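Local coordinates for protein putative metal-dependent phosphoesterase (Bifidobacterium adolescentis, PDB 3O0F) that hydrolyses phosphoesters as a metal-dependent enzyme of the PHP family, with iron, zinc and adenosine monophosphate bound in its active site, at residues P11-D16 and G41-A46. Residues are numbered along the deposited sequence; the frame is centred on the assembly and turned at random.
Sequences PAQGWD and GLHGVA
One face of the W15 indole lies over the backbone of G44, whose CA sits 3.7 Å from the centroid of the six-membered ring in a CH-pi contact; the H43 carbonyl O covers the same face nearer the rim. The indole reaches there with CG beside its own backbone N (chi1 -69°), and a side chain at G44 would run into CE3. Over one face of the H43 imidazole stands G14 N, while Q13 CB meets H43 CE1 obliquely at 3.7 Å. Q13 and H43 run side by side, with the amide and ring planes nearly parallel (9° apart), and H43 ND1 is hydrogen-bonded to D278 OD2. These are the first two parallel strands of the PHP domain, 15-19 and 44-47, joined through helix 30-39 as a beta-alpha-beta unit. H43 N donates to G14 O (2.9 Å), D16 N to G44 O (3.3 Å), and A46 N to D16 O (3.0 Å), the last in the carbonyl plane on a lone pair. An alanine in place of W15 would remove the indole and would probably loosen the packing over G44 and against V281. On the other side of the sheet, D16 CB touches L42 CD1 (3.8 Å), and with CG anti to the backbone N, D16 OD2 is hydrogen-bonded to S260 OG and G272 N, close to iron ligand H18. A water links G14 N to G41 O, at the Schellman end of helix 30-39.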
loop_
_atom_site.group_PDB
_atom_site.type_symbol
_atom_site.label_atom_id
_atom_site.label_comp_id
_atom_site.label_asym_id
_atom_site.label_seq_id
_atom_site.Cartn_x
_atom_site.Cartn_y
_atom_site.Cartn_z
ATOM N N PRO A 11 -7.546 -8.309 16.224
ATOM C CA PRO A 11 -7.841 -7.454 17.399
ATOM C C PRO A 11 -9.119 -6.590 17.258
ATOM O O PRO A 11 -9.415 -6.053 16.177
ATOM C CB PRO A 11 -6.616 -6.564 17.497
ATOM C CG PRO A 11 -5.960 -6.636 16.188
ATOM C CD PRO A 11 -6.257 -7.973 15.604
ATOM N N ALA A 12 -9.849 -6.424 18.347
ATOM C CA ALA A 12 -11.082 -5.624 18.324
ATOM C C ALA A 12 -10.763 -4.134 18.428
ATOM O O ALA A 12 -11.559 -3.283 18.015
ATOM C CB ALA A 12 -12.063 -6.094 19.444
ATOM N N GLN A 13 -9.589 -3.816 18.972
ATOM C CA GLN A 13 -9.097 -2.433 19.069
ATOM C C GLN A 13 -7.613 -2.351 18.754
ATOM O O GLN A 13 -6.909 -3.327 18.904
ATOM C CB GLN A 13 -9.376 -1.753 20.407
ATOM C CG GLN A 13 -9.155 -2.581 21.625
ATOM C CD GLN A 13 -10.464 -3.046 22.237
ATOM O OE1 GLN A 13 -11.481 -2.339 22.162
ATOM N NE2 GLN A 13 -10.444 -4.230 22.865
ATOM N N GLY A 14 -7.178 -1.195 18.276
ATOM C CA GLY A 14 -5.798 -0.996 17.839
ATOM C C GLY A 14 -5.683 0.012 16.715
ATOM O O GLY A 14 -6.431 0.981 16.645
ATOM N N TRP A 15 -4.747 -0.238 15.810
ATOM C CA TRP A 15 -4.357 0.752 14.831
ATOM C C TRP A 15 -4.698 0.213 13.448
ATOM O O TRP A 15 -4.479 -0.963 13.200
ATOM C CB TRP A 15 -2.846 0.948 14.888
ATOM C CG TRP A 15 -2.305 1.594 16.095
ATOM C CD1 TRP A 15 -2.484 1.232 17.415
ATOM C CD2 TRP A 15 -1.390 2.687 16.101
ATOM N NE1 TRP A 15 -1.743 2.074 18.232
ATOM C CE2 TRP A 15 -1.089 2.986 17.450
ATOM C CE3 TRP A 15 -0.811 3.461 15.088
ATOM C CZ2 TRP A 15 -0.215 4.004 17.806
ATOM C CZ3 TRP A 15 0.050 4.476 15.444
ATOM C CH2 TRP A 15 0.333 4.748 16.775
ATOM N N ASP A 16 -5.135 1.070 12.527
ATOM C CA ASP A 16 -5.253 0.664 11.132
ATOM C C ASP A 16 -3.984 1.148 10.409
ATOM O O ASP A 16 -3.826 2.354 10.174
ATOM C CB ASP A 16 -6.504 1.275 10.494
ATOM C CG ASP A 16 -6.741 0.779 9.070
ATOM O OD1 ASP A 16 -5.857 0.141 8.501
ATOM O OD2 ASP A 16 -7.838 0.982 8.525
ATOM N N GLY A 41 -12.705 5.722 16.774
ATOM C CA GLY A 41 -12.217 5.147 18.023
ATOM C C GLY A 41 -10.949 4.327 17.869
ATOM O O GLY A 41 -10.646 3.526 18.730
ATOM N N LEU A 42 -10.225 4.518 16.764
ATOM C CA LEU A 42 -8.953 3.830 16.534
ATOM C C LEU A 42 -7.910 4.402 17.482
ATOM O O LEU A 42 -7.991 5.563 17.850
ATOM C CB LEU A 42 -8.491 3.972 15.079
ATOM C CG LEU A 42 -9.464 3.454 13.988
ATOM C CD1 LEU A 42 -8.781 3.500 12.625
ATOM C CD2 LEU A 42 -9.994 2.064 14.339
ATOM N N HIS A 43 -6.940 3.581 17.873
ATOM C CA HIS A 43 -5.837 4.064 18.741
ATOM C C HIS A 43 -4.753 4.775 17.964
ATOM O O HIS A 43 -3.946 5.505 18.514
ATOM C CB HIS A 43 -5.234 2.915 19.522
ATOM C CG HIS A 43 -6.211 2.229 20.417
ATOM N ND1 HIS A 43 -5.903 1.073 21.097
ATOM C CD2 HIS A 43 -7.491 2.531 20.743
ATOM C CE1 HIS A 43 -6.948 0.698 21.813
ATOM N NE2 HIS A 43 -7.914 1.580 21.636
ATOM N N GLY A 44 -4.719 4.555 16.668
ATOM C CA GLY A 44 -3.791 5.233 15.812
ATOM C C GLY A 44 -4.035 4.792 14.383
ATOM O O GLY A 44 -4.898 3.947 14.114
ATOM N N VAL A 45 -3.271 5.361 13.479
ATOM C CA VAL A 45 -3.398 5.085 12.062
ATOM C C VAL A 45 -2.016 5.142 11.437
ATOM O O VAL A 45 -1.104 5.680 12.023
ATOM C CB VAL A 45 -4.413 6.146 11.482
ATOM C CG1 VAL A 45 -3.769 7.526 11.297
ATOM C CG2 VAL A 45 -5.128 5.646 10.249
ATOM N N ALA A 46 -1.872 4.591 10.241
ATOM C CA ALA A 46 -0.730 4.834 9.430
ATOM C C ALA A 46 -1.131 5.307 8.067
ATOM O O ALA A 46 -2.101 4.811 7.456
ATOM C CB ALA A 46 0.126 3.537 9.278
HETATM O O HOH W 1 -9.575 0.715 18.236
#